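Local coordinates for protein eukaryotic translation initiation factor 2A (PDB 3WJ9) that probably directs initiator methionyl-tRNA to 40S ribosomal subunits in a codon-dependent manner, early in the translation of a small number of specific mRNAs, at residues E22-P27 / P392-E397; I15-A20 / K47-A52; G284-Y287 / K293-I296. All blocks are in the same frame, centred on the assembly; numbering follows the deposited sequence.

Contact 1 of 3, residues E22-P27 / P392-E397; sequences ENYASP and PMFYEE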
ATOM      1  N   GLU A  22     -15.527 -18.699  11.665  1.00 61.49           N
ATOM      2  CA  GLU A  22     -15.838 -19.153  13.031  1.00 47.57           C
ATOM      3  C   GLU A  22     -17.185 -18.694  13.617  1.00 51.90           C
ATOM      4  O   GLU A  22     -17.375 -18.698  14.832  1.00 66.43           O
ATOM      5  CB  GLU A  22     -14.700 -18.783  13.986  1.00 43.38           C
ATOM      6  CG  GLU A  22     -13.681 -19.891  14.182  1.00 66.24           C
ATOM      7  CD  GLU A  22     -12.463 -19.437  14.963  1.00 91.86           C
ATOM      8  OE1 GLU A  22     -12.617 -19.055  16.141  1.00 85.77           O
ATOM      9  OE2 GLU A  22     -11.350 -19.466  14.399  1.00104.86           O
ATOM     10  N   ASN A  23     -18.093 -18.271  12.748  1.00 43.29           N
ATOM     11  CA  ASN A  23     -19.286 -17.503  13.108  1.00 46.78           C
ATOM     12  C   ASN A  23     -18.929 -16.102  13.596  1.00 53.00           C
ATOM     13  O   ASN A  23     -19.579 -15.552  14.489  1.00 58.58           O
ATOM     14  CB  ASN A  23     -20.111 -18.244  14.162  1.00 50.19           C
ATOM     15  CG  ASN A  23     -20.783 -19.487  13.609  1.00 57.86           C
ATOM     16  OD1 ASN A  23     -21.047 -20.441  14.338  1.00 55.01           O
ATOM     17  ND2 ASN A  23     -21.061 -19.480  12.309  1.00 54.18           N
ATOM     18  N   TYR A  24     -17.869 -15.556  13.008  1.00 47.01           N
ATOM     19  CA  TYR A  24     -17.445 -14.176  13.217  1.00 45.37           C
ATOM     20  C   TYR A  24     -17.080 -13.867  14.665  1.00 47.35           C
ATOM     21  O   TYR A  24     -17.517 -12.865  15.229  1.00 55.90           O
ATOM     22  CB  TYR A  24     -18.533 -13.223  12.717  1.00 43.16           C
ATOM     23  CG  TYR A  24     -18.767 -13.367  11.233  1.00 45.09           C
ATOM     24  CD1 TYR A  24     -19.611 -14.351  10.739  1.00 47.63           C
ATOM     25  CD2 TYR A  24     -18.117 -12.545  10.324  1.00 52.56           C
ATOM     26  CE1 TYR A  24     -19.818 -14.502   9.383  1.00 48.97           C
ATOM     27  CE2 TYR A  24     -18.316 -12.689   8.964  1.00 60.28           C
ATOM     28  CZ  TYR A  24     -19.171 -13.668   8.500  1.00 54.38           C
ATOM     29  OH  TYR A  24     -19.375 -13.815   7.148  1.00 54.60           O
ATOM     30  N   ALA A  25     -16.254 -14.728  15.250  1.00 51.54           N
ATOM     31  CA  ALA A  25     -15.787 -14.542  16.618  1.00 63.85           C
ATOM     32  C   ALA A  25     -14.313 -14.148  16.650  1.00 61.22           C
ATOM     33  O   ALA A  25     -13.552 -14.473  15.741  1.00 56.93           O
ATOM     34  CB  ALA A  25     -16.013 -15.805  17.429  1.00 52.62           C
ATOM     35  N   SER A  26     -13.915 -13.444  17.704  1.00 56.65           N
ATOM     36  CA  SER A  26     -12.524 -13.035  17.862  1.00 62.63           C
ATOM     37  C   SER A  26     -11.696 -14.162  18.474  1.00 71.18           C
ATOM     38  O   SER A  26     -12.209 -14.948  19.270  1.00 67.55           O
ATOM     39  CB  SER A  26     -12.428 -11.777  18.730  1.00 68.09           C
ATOM     40  OG  SER A  26     -12.848 -10.632  18.009  1.00 61.34           O
ATOM     41  N   PRO A  27     -10.412 -14.252  18.089  1.00 76.16           N
ATOM     42  CA  PRO A  27      -9.494 -15.229  18.685  1.00 58.02           C
ATOM     43  C   PRO A  27      -9.380 -15.027  20.196  1.00 63.03           C
ATOM     44  O   PRO A  27      -9.131 -13.908  20.640  1.00 65.74           O
ATOM     45  CB  PRO A  27      -8.164 -14.951  17.971  1.00 60.46           C
ATOM     46  CG  PRO A  27      -8.307 -13.582  17.388  1.00 63.55           C
ATOM     47  CD  PRO A  27      -9.755 -13.439  17.053  1.00 63.32           C
ATOM     48  N   PRO A 392     -24.160 -12.135  -0.566  1.00 48.49           N
ATOM     49  CA  PRO A 392     -23.565 -11.615   0.666  1.00 43.61           C
ATOM     50  C   PRO A 392     -23.370 -12.750   1.662  1.00 52.37           C
ATOM     51  O   PRO A 392     -23.949 -13.816   1.466  1.00 65.71           O
ATOM     52  CB  PRO A 392     -24.604 -10.606   1.157  1.00 44.20           C
ATOM     53  CG  PRO A 392     -25.900 -11.148   0.645  1.00 44.46           C
ATOM     54  CD  PRO A 392     -25.581 -11.765  -0.694  1.00 48.83           C
HETATM   55  N   MSE A 393     -22.450 -12.586   2.611  1.00 42.06           N
HETATM   56  CA  MSE A 393     -22.288 -13.539   3.703  1.00 56.35           C
HETATM   57  C   MSE A 393     -22.278 -12.869   5.053  1.00 39.72           C
HETATM   58  O   MSE A 393     -22.323 -13.561   6.091  1.00 54.31           O
HETATM   59  CB  MSE A 393     -21.025 -14.376   3.524  1.00 55.32           C
HETATM   60  CG  MSE A 393     -19.933 -13.627   2.776  1.00 67.79           C
HETATM   61 SE   MSE A 393     -18.354 -14.795   2.655  1.00118.21          SE
HETATM   62  CE  MSE A 393     -18.325 -15.022   0.701  1.00 50.99           C
ATOM     63  N   PHE A 394     -22.213 -11.543   5.063  1.00 30.93           N
ATOM     64  CA  PHE A 394     -22.113 -10.767   6.290  1.00 26.79           C
ATOM     65  C   PHE A 394     -22.494  -9.311   6.067  1.00 23.65           C
ATOM     66  O   PHE A 394     -22.368  -8.789   4.959  1.00 46.04           O
ATOM     67  CB  PHE A 394     -20.700 -10.846   6.866  1.00 32.68           C
ATOM     68  CG  PHE A 394     -20.593 -10.326   8.268  1.00 33.80           C
ATOM     69  CD1 PHE A 394     -21.183 -11.015   9.312  1.00 43.51           C
ATOM     70  CD2 PHE A 394     -19.899  -9.161   8.546  1.00 38.13           C
ATOM     71  CE1 PHE A 394     -21.088 -10.553  10.604  1.00 38.19           C
ATOM     72  CE2 PHE A 394     -19.801  -8.694   9.839  1.00 35.88           C
ATOM     73  CZ  PHE A 394     -20.396  -9.395  10.867  1.00 37.98           C
ATOM     74  N   TYR A 395     -22.966  -8.670   7.131  1.00 32.24           N
ATOM     75  CA  TYR A 395     -23.242  -7.242   7.124  1.00 23.22           C
ATOM     76  C   TYR A 395     -23.368  -6.743   8.552  1.00 34.35           C
ATOM     77  O   TYR A 395     -23.965  -7.401   9.405  1.00 54.20           O
ATOM     78  CB  TYR A 395     -24.514  -6.914   6.343  1.00 27.16           C
ATOM     79  CG  TYR A 395     -24.872  -5.445   6.387  1.00 28.69           C
ATOM     80  CD1 TYR A 395     -24.297  -4.547   5.498  1.00 41.80           C
ATOM     81  CD2 TYR A 395     -25.784  -4.953   7.314  1.00 42.11           C
ATOM     82  CE1 TYR A 395     -24.616  -3.204   5.532  1.00 33.37           C
ATOM     83  CE2 TYR A 395     -26.108  -3.614   7.356  1.00 46.60           C
ATOM     84  CZ  TYR A 395     -25.523  -2.743   6.463  1.00 36.85           C
ATOM     85  OH  TYR A 395     -25.848  -1.406   6.503  1.00 47.89           O
ATOM     86  N   GLU A 396     -22.823  -5.561   8.799  1.00 38.08           N
ATOM     87  CA  GLU A 396     -22.764  -5.025  10.144  1.00 29.89           C
ATOM     88  C   GLU A 396     -22.792  -3.504  10.106  1.00 38.67           C
ATOM     89  O   GLU A 396     -22.009  -2.880   9.394  1.00 41.76           O
ATOM     90  CB  GLU A 396     -21.509  -5.550  10.846  1.00 42.07           C
ATOM     91  CG  GLU A 396     -21.361  -5.175  12.298  1.00 41.59           C
ATOM     92  CD  GLU A 396     -20.387  -6.080  13.034  1.00 48.43           C
ATOM     93  OE1 GLU A 396     -20.536  -7.315  12.937  1.00 56.47           O
ATOM     94  OE2 GLU A 396     -19.444  -5.557  13.664  1.00 66.13           O
ATOM     95  N   GLU A 397     -23.709  -2.916  10.867  1.00 37.85           N
ATOM     96  CA  GLU A 397     -23.891  -1.472  10.877  1.00 39.27           C
ATOM     97  C   GLU A 397     -23.026  -0.823  11.950  1.00 49.08           C
ATOM     98  O   GLU A 397     -22.942  -1.317  13.071  1.00 50.19           O
ATOM     99  CB  GLU A 397     -25.365  -1.124  11.105  1.00 43.89           C
ATOM    100  CG  GLU A 397     -25.683   0.363  11.065  1.00 36.65           C
ATOM    101  CD  GLU A 397     -27.044   0.672  11.653  1.00 48.83           C
ATOM    102  OE1 GLU A 397     -27.649   1.693  11.263  1.00 50.43           O
ATOM    103  OE2 GLU A 397     -27.508  -0.102  12.518  1.00 58.33           O
TER
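The polar approach here is made by the phenol of Tyr-24, whose OH lies 3.1 Å from the backbone O of Met-393, a selenomethionine in this crystal. The contact lies in a seam between two blades of a beta-propeller. Strand 392-397 is the outermost strand of its four-stranded blade, which falls almost wholly in the fourth WD repeat, and the loop 22-27 runs beyond strand 15-19 at the rim of the blade that joins the two ends of the chain.

Ring stacking carries most of the contact. The Tyr-24 and Phe-394 rings form an offset stack, with centroids 4.0 Å apart and planes inclined by only 12°. The offset is uneven: Phe-394 CD1 stands over the centre of the tyrosine ring, whereas Tyr-24 CE2 sits above the Phe-394 ring toward its rim. The two side chains come from opposite directions and slide past one another, which carries the phenol end beyond the phenylalanine ring to its root. There Tyr-24 OH reaches CB of Phe-394 at 3.3 Å. On the strand side, CG of Phe-394 is anti to its backbone N (chi1 -167°), and this directs the ring at the loop.

Met-393 and Phe-394 form a classic beta bulge, both facing Ile-385 of strand 382-387, and the side chains of both touch it. Behind the stack, Tyr-24 rests on Val-18, which puts the loop against strand 15-19. The two backbones remain well separated, CA of Tyr-24 and CA of Phe-394 being 9.0 Å apart, so side chains span the seam. Met-393 contributes little beyond its carbonyl: its CB lies 4.0 Å from Tyr-24 OH, and the selenium end of the side chain leads away.

Contact 2 of 3, residues I15-A20 / K47-A52; sequences IGLVNA and KLFAYA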
ATOM      1  N   ILE A  15     -12.651  -2.270  18.800  1.00 41.62           N
ATOM      2  CA  ILE A  15     -11.632  -2.763  17.887  1.00 52.72           C
ATOM      3  C   ILE A  15     -11.398  -4.250  18.130  1.00 48.80           C
ATOM      4  O   ILE A  15     -11.272  -4.693  19.271  1.00 58.90           O
ATOM      5  CB  ILE A  15     -10.305  -1.987  18.037  1.00 53.66           C
ATOM      6  CG1 ILE A  15      -9.230  -2.604  17.142  1.00 39.33           C
ATOM      7  CG2 ILE A  15      -9.854  -1.950  19.494  1.00 55.95           C
ATOM      8  CD1 ILE A  15      -7.898  -1.920  17.236  1.00 44.92           C
ATOM      9  N   GLY A  16     -11.358  -5.025  17.053  1.00 45.36           N
ATOM     10  CA  GLY A  16     -11.177  -6.454  17.188  1.00 46.81           C
ATOM     11  C   GLY A  16     -10.830  -7.186  15.910  1.00 41.67           C
ATOM     12  O   GLY A  16     -10.873  -6.627  14.815  1.00 42.74           O
ATOM     13  N   LEU A  17     -10.471  -8.454  16.068  1.00 43.16           N
ATOM     14  CA  LEU A  17     -10.234  -9.335  14.939  1.00 45.36           C
ATOM     15  C   LEU A  17     -11.428 -10.276  14.830  1.00 50.59           C
ATOM     16  O   LEU A  17     -12.030 -10.635  15.839  1.00 48.82           O
ATOM     17  CB  LEU A  17      -8.918 -10.099  15.116  1.00 57.07           C
ATOM     18  CG  LEU A  17      -7.749  -9.235  15.615  1.00 45.68           C
ATOM     19  CD1 LEU A  17      -6.458 -10.035  15.731  1.00 50.40           C
ATOM     20  CD2 LEU A  17      -7.551  -8.020  14.722  1.00 46.10           C
ATOM     21  N   VAL A  18     -11.794 -10.650  13.609  1.00 43.94           N
ATOM     22  CA  VAL A  18     -12.993 -11.454  13.394  1.00 32.16           C
ATOM     23  C   VAL A  18     -12.721 -12.636  12.474  1.00 35.56           C
ATOM     24  O   VAL A  18     -12.380 -12.453  11.306  1.00 42.79           O
ATOM     25  CB  VAL A  18     -14.139 -10.605  12.792  1.00 37.58           C
ATOM     26  CG1 VAL A  18     -15.353 -11.467  12.516  1.00 39.40           C
ATOM     27  CG2 VAL A  18     -14.506  -9.457  13.716  1.00 37.29           C
ATOM     28  N   ASN A  19     -12.867 -13.848  13.001  1.00 41.07           N
ATOM     29  CA  ASN A  19     -12.719 -15.048  12.188  1.00 42.94           C
ATOM     30  C   ASN A  19     -14.043 -15.397  11.513  1.00 52.59           C
ATOM     31  O   ASN A  19     -14.933 -15.976  12.136  1.00 55.24           O
ATOM     32  CB  ASN A  19     -12.217 -16.217  13.040  1.00 51.21           C
ATOM     33  CG  ASN A  19     -10.784 -16.028  13.503  1.00 46.93           C
ATOM     34  OD1 ASN A  19      -9.974 -15.414  12.811  1.00 55.97           O
ATOM     35  ND2 ASN A  19     -10.465 -16.558  14.678  1.00 64.18           N
ATOM     36  N   ALA A  20     -14.164 -15.035  10.237  1.00 49.22           N
ATOM     37  CA  ALA A  20     -15.416 -15.182   9.498  1.00 51.15           C
ATOM     38  C   ALA A  20     -15.820 -16.643   9.321  1.00 47.82           C
ATOM     39  O   ALA A  20     -17.000 -16.950   9.148  1.00 69.17           O
ATOM     40  CB  ALA A  20     -15.308 -14.500   8.143  1.00 59.06           C
ATOM     41  N   LYS A  47       0.803 -12.427   9.996  1.00 36.16           N
ATOM     42  CA  LYS A  47       1.114 -13.197  11.195  1.00 45.59           C
ATOM     43  C   LYS A  47       0.989 -12.337  12.447  1.00 39.90           C
ATOM     44  O   LYS A  47       0.883 -12.858  13.558  1.00 39.52           O
ATOM     45  CB  LYS A  47       2.519 -13.796  11.105  1.00 51.78           C
ATOM     46  CG  LYS A  47       2.661 -14.898  10.072  1.00 59.16           C
ATOM     47  CD  LYS A  47       4.022 -15.569  10.165  1.00 60.56           C
ATOM     48  CE  LYS A  47       4.174 -16.666   9.124  1.00 64.29           C
ATOM     49  NZ  LYS A  47       5.506 -17.325   9.215  1.00 47.77           N
ATOM     50  N   LEU A  48       0.997 -11.020  12.266  1.00 43.09           N
ATOM     51  CA  LEU A  48       0.930 -10.099  13.396  1.00 30.99           C
ATOM     52  C   LEU A  48      -0.132  -9.015  13.221  1.00 33.32           C
ATOM     53  O   LEU A  48      -0.541  -8.699  12.104  1.00 35.29           O
ATOM     54  CB  LEU A  48       2.297  -9.447  13.629  1.00 51.89           C
ATOM     55  CG  LEU A  48       3.440 -10.361  14.082  1.00 54.37           C
ATOM     56  CD1 LEU A  48       4.724  -9.571  14.291  1.00 44.45           C
ATOM     57  CD2 LEU A  48       3.053 -11.101  15.350  1.00 45.66           C
ATOM     58  N   PHE A  49      -0.569  -8.451  14.342  1.00 30.54           N
ATOM     59  CA  PHE A  49      -1.545  -7.368  14.347  1.00 39.66           C
ATOM     60  C   PHE A  49      -1.130  -6.274  15.326  1.00 35.73           C
ATOM     61  O   PHE A  49      -0.833  -6.551  16.487  1.00 46.68           O
ATOM     62  CB  PHE A  49      -2.939  -7.896  14.702  1.00 46.78           C
ATOM     63  CG  PHE A  49      -3.968  -6.818  14.900  1.00 34.58           C
ATOM     64  CD1 PHE A  49      -4.582  -6.219  13.813  1.00 40.64           C
ATOM     65  CD2 PHE A  49      -4.329  -6.411  16.175  1.00 41.45           C
ATOM     66  CE1 PHE A  49      -5.528  -5.228  13.992  1.00 40.24           C
ATOM     67  CE2 PHE A  49      -5.275  -5.422  16.361  1.00 38.91           C
ATOM     68  CZ  PHE A  49      -5.877  -4.829  15.267  1.00 35.51           C
ATOM     69  N   ALA A  50      -1.108  -5.032  14.853  1.00 33.85           N
ATOM     70  CA  ALA A  50      -0.724  -3.904  15.692  1.00 28.23           C
ATOM     71  C   ALA A  50      -1.806  -2.834  15.695  1.00 30.51           C
ATOM     72  O   ALA A  50      -2.366  -2.510  14.651  1.00 34.09           O
ATOM     73  CB  ALA A  50       0.595  -3.313  15.219  1.00 42.15           C
ATOM     74  N   TYR A  51      -2.097  -2.285  16.868  1.00 35.98           N
ATOM     75  CA  TYR A  51      -3.018  -1.161  16.954  1.00 40.91           C
ATOM     76  C   TYR A  51      -2.466  -0.089  17.880  1.00 48.21           C
ATOM     77  O   TYR A  51      -1.791  -0.387  18.866  1.00 42.94           O
ATOM     78  CB  TYR A  51      -4.399  -1.621  17.421  1.00 43.96           C
ATOM     79  CG  TYR A  51      -4.433  -2.200  18.814  1.00 40.81           C
ATOM     80  CD1 TYR A  51      -4.253  -3.560  19.022  1.00 48.97           C
ATOM     81  CD2 TYR A  51      -4.661  -1.393  19.920  1.00 45.24           C
ATOM     82  CE1 TYR A  51      -4.285  -4.098  20.290  1.00 55.00           C
ATOM     83  CE2 TYR A  51      -4.695  -1.922  21.191  1.00 40.41           C
ATOM     84  CZ  TYR A  51      -4.506  -3.275  21.372  1.00 55.24           C
ATOM     85  OH  TYR A  51      -4.536  -3.814  22.637  1.00 56.25           O
ATOM     86  N   ALA A  52      -2.757   1.162  17.551  1.00 55.49           N
ATOM     87  CA  ALA A  52      -2.213   2.281  18.296  1.00 49.31           C
ATOM     88  C   ALA A  52      -3.259   2.926  19.187  1.00 57.10           C
ATOM     89  O   ALA A  52      -4.382   3.194  18.760  1.00 66.18           O
ATOM     90  CB  ALA A  52      -1.628   3.308  17.345  1.00 49.18           C
TER
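Leu-17 drops a single methyl group onto the ring of Phe-49, and Ile-15 fits a second methyl beside that ring. Together these protrusions of strand 15-19 engage the relief of strand 48-52. The leucine contact is a CH-pi interaction: CD2 of Leu-17 stands 3.4 Å from the centroid of the Phe-49 ring and only 8° off its normal. Its near-central position is confirmed by similar distances to atoms around the ring, from 3.5 Å between Leu-17 CD2 and Phe-49 CE1 to 3.9 Å between Leu-17 CD2 and Phe-49 CD2.

Ile-15 uses only its far end. Its chain is fully extended, with CG1 anti to the backbone N (chi1 176°), and this carries CD1 into the notch between two aromatic side chains. CD1 meets the edge of Phe-49, near the ring plane, 4.1 Å from its CZ, and the same CD1 lies 3.5 Å from Tyr-51 CB, at the base of the tyrosine. Phe-49 is therefore the shared bump: one face takes Leu-17, while its tip lies against Ile-15.

The strands run nearly antiparallel, at 164°, but their axes are 9.8 Å apart, about twice the spacing of sheet neighbours, so they face each other across a layer of apolar side chains. The ring of Tyr-42 meets Phe-49 at a steep inclination, and loop residues Ala-32 and Ile-33 cover Ile-15 and Tyr-51. Three of the four touching residues are buried. Strand 15-19 belongs to the closing blade and strand 48-53 to the next blade's four-stranded sheet, and this face-to-face apolar packing of adjacent blades is typical of a beta-propeller.

Contact 3 of 3, residues G284-Y287 / K293-I296; sequences GIVY and KTAI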
ATOM      1  N   GLY A 284      -3.661  -3.034 -15.662  1.00 50.07           N
ATOM      2  CA  GLY A 284      -4.787  -2.304 -16.215  1.00 47.91           C
ATOM      3  C   GLY A 284      -4.799  -0.828 -15.876  1.00 45.27           C
ATOM      4  O   GLY A 284      -4.102  -0.381 -14.968  1.00 48.31           O
ATOM      5  N   ILE A 285      -5.599  -0.069 -16.620  1.00 39.62           N
ATOM      6  CA  ILE A 285      -5.676   1.379 -16.454  1.00 43.07           C
ATOM      7  C   ILE A 285      -7.113   1.885 -16.534  1.00 47.48           C
ATOM      8  O   ILE A 285      -7.849   1.540 -17.457  1.00 45.51           O
ATOM      9  CB  ILE A 285      -4.839   2.117 -17.527  1.00 56.13           C
ATOM     10  CG1 ILE A 285      -3.392   1.620 -17.532  1.00 63.23           C
ATOM     11  CG2 ILE A 285      -4.889   3.620 -17.304  1.00 53.95           C
ATOM     12  CD1 ILE A 285      -2.534   2.253 -18.599  1.00 83.07           C
ATOM     13  N   VAL A 286      -7.507   2.699 -15.561  1.00 43.48           N
ATOM     14  CA  VAL A 286      -8.780   3.410 -15.618  1.00 46.13           C
ATOM     15  C   VAL A 286      -8.503   4.879 -15.920  1.00 40.28           C
ATOM     16  O   VAL A 286      -7.919   5.588 -15.103  1.00 42.63           O
ATOM     17  CB  VAL A 286      -9.573   3.282 -14.308  1.00 41.05           C
ATOM     18  CG1 VAL A 286     -10.877   4.048 -14.408  1.00 39.56           C
ATOM     19  CG2 VAL A 286      -9.843   1.821 -13.998  1.00 32.49           C
ATOM     20  N   TYR A 287      -8.927   5.332 -17.095  1.00 39.27           N
ATOM     21  CA  TYR A 287      -8.455   6.602 -17.637  1.00 54.14           C
ATOM     22  C   TYR A 287      -9.533   7.429 -18.335  1.00 50.80           C
ATOM     23  O   TYR A 287     -10.568   6.904 -18.746  1.00 45.66           O
ATOM     24  CB  TYR A 287      -7.315   6.336 -18.622  1.00 52.91           C
ATOM     25  CG  TYR A 287      -7.727   5.453 -19.779  1.00 42.24           C
ATOM     26  CD1 TYR A 287      -7.750   4.069 -19.650  1.00 43.19           C
ATOM     27  CD2 TYR A 287      -8.096   6.002 -20.999  1.00 50.09           C
ATOM     28  CE1 TYR A 287      -8.131   3.261 -20.699  1.00 45.30           C
ATOM     29  CE2 TYR A 287      -8.477   5.198 -22.057  1.00 40.71           C
ATOM     30  CZ  TYR A 287      -8.492   3.829 -21.900  1.00 43.29           C
ATOM     31  OH  TYR A 287      -8.867   3.021 -22.947  1.00 59.58           O
ATOM     32  N   LYS A 293     -13.159   4.588 -19.523  1.00 48.24           N
ATOM     33  CA  LYS A 293     -12.882   3.323 -20.182  1.00 44.83           C
ATOM     34  C   LYS A 293     -11.766   2.614 -19.416  1.00 44.95           C
ATOM     35  O   LYS A 293     -11.081   3.233 -18.604  1.00 42.93           O
ATOM     36  CB  LYS A 293     -12.494   3.545 -21.648  1.00 40.50           C
ATOM     37  CG  LYS A 293     -12.480   2.269 -22.472  1.00 46.16           C
ATOM     38  CD  LYS A 293     -11.842   2.448 -23.834  1.00 47.17           C
ATOM     39  CE  LYS A 293     -12.725   3.225 -24.785  1.00 68.41           C
ATOM     40  NZ  LYS A 293     -12.142   3.199 -26.155  1.00 71.87           N
ATOM     41  N   THR A 294     -11.594   1.320 -19.661  1.00 43.17           N
ATOM     42  CA  THR A 294     -10.566   0.543 -18.978  1.00 33.02           C
ATOM     43  C   THR A 294      -9.858  -0.400 -19.950  1.00 40.68           C
ATOM     44  O   THR A 294     -10.501  -1.033 -20.785  1.00 46.44           O
ATOM     45  CB  THR A 294     -11.165  -0.270 -17.813  1.00 52.19           C
ATOM     46  OG1 THR A 294     -11.838   0.614 -16.908  1.00 51.37           O
ATOM     47  CG2 THR A 294     -10.078  -1.031 -17.063  1.00 42.54           C
ATOM     48  N   ALA A 295      -8.535  -0.487 -19.842  1.00 49.88           N
ATOM     49  CA  ALA A 295      -7.751  -1.354 -20.718  1.00 37.54           C
ATOM     50  C   ALA A 295      -6.802  -2.262 -19.938  1.00 45.87           C
ATOM     51  O   ALA A 295      -6.092  -1.808 -19.047  1.00 46.48           O
ATOM     52  CB  ALA A 295      -6.969  -0.518 -21.720  1.00 47.46           C
ATOM     53  N   ILE A 296      -6.789  -3.544 -20.289  1.00 48.49           N
ATOM     54  CA  ILE A 296      -5.880  -4.501 -19.662  1.00 38.77           C
ATOM     55  C   ILE A 296      -4.708  -4.792 -20.597  1.00 53.92           C
ATOM     56  O   ILE A 296      -4.901  -4.989 -21.796  1.00 68.82           O
ATOM     57  CB  ILE A 296      -6.599  -5.819 -19.302  1.00 50.19           C
ATOM     58  CG1 ILE A 296      -7.745  -5.554 -18.323  1.00 46.38           C
ATOM     59  CG2 ILE A 296      -5.624  -6.821 -18.692  1.00 57.99           C
ATOM     60  CD1 ILE A 296      -7.304  -4.937 -17.014  1.00 52.44           C
TER
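The flat group at this pairing is the ring of Tyr-287. The backbone O of Lys-293 lies over one face, 3.6 Å from CE1 of Tyr-287, while Ala-295 N sits at the ring edge, near its plane. The chi1 of 60° places CG of Tyr-287 between its backbone N and carbonyl carbon, and the ring accordingly leans across the neighbouring strand. Its CE1 comes within 4.1 Å of Ala-295 CB. The phenol end runs alongside Lys-293, the two side chains pointing the same way, and the lysine methylenes CB, CG and CD line the hydroxyl before the chain bends at chi3 and leads its end away.

Beneath the side chains is a regular antiparallel ladder in a WD-repeat hairpin, the second and third strands of a propeller blade. Ile-285 and Ala-295 form a hydrogen-bonded pair with bonds both ways: Ile-285 N to Ala-295 O at 3.0 Å, and Ala-295 N to Ile-285 O at 3.2 Å. Tyr-287 N to Lys-293 O, at 3.4 Å, is straight (171°) but weak. The non-hydrogen-bonded pairs lie between and beyond these. Val-286 CG2 meets Thr-294 OG1 at 3.7 Å, and Gly-284, without a side chain, lets CD1 of Ile-296 pack on its CA, also at 3.7 Å.

The faces differ in their surroundings. Val-286, Thr-294 and Ile-296 face strand 314-317 of the next blade, where Leu-315 and Phe-317 receive them; Tyr-287 instead touches Asp-266, Arg-267 and Ile-271. The chemistry thus divides into two layers: backbone bonds set the register, and largely apolar contacts cover it. Because the Lys-293 carbonyl both accepts the weak bond from Tyr-287 N and lies against that residue's ring, backbone pairing and side-chain packing meet at one oxygen.

This chain is the longer factor's beta-propeller part. Contacts 1 and 2 are neighbours, their centres 14 Å apart, and share the blade in which strands 6-11 and 15-19 join the late strand 401-406. They touch: Ala-25 O is 2.9 Å from Asn-19 N, a probable hydrogen bond. From this closing blade, contact 1 reaches the blade before it and contact 2 the blade after it, so the join between the chain ends is tied to both its neighbours. Contact 3 is 34 Å from each, centre to centre, and lies within one blade, across the chain's centre from contact 2. In sequence, 284-287 and 293-296 fall between the two segments of contact 1, after contact 2.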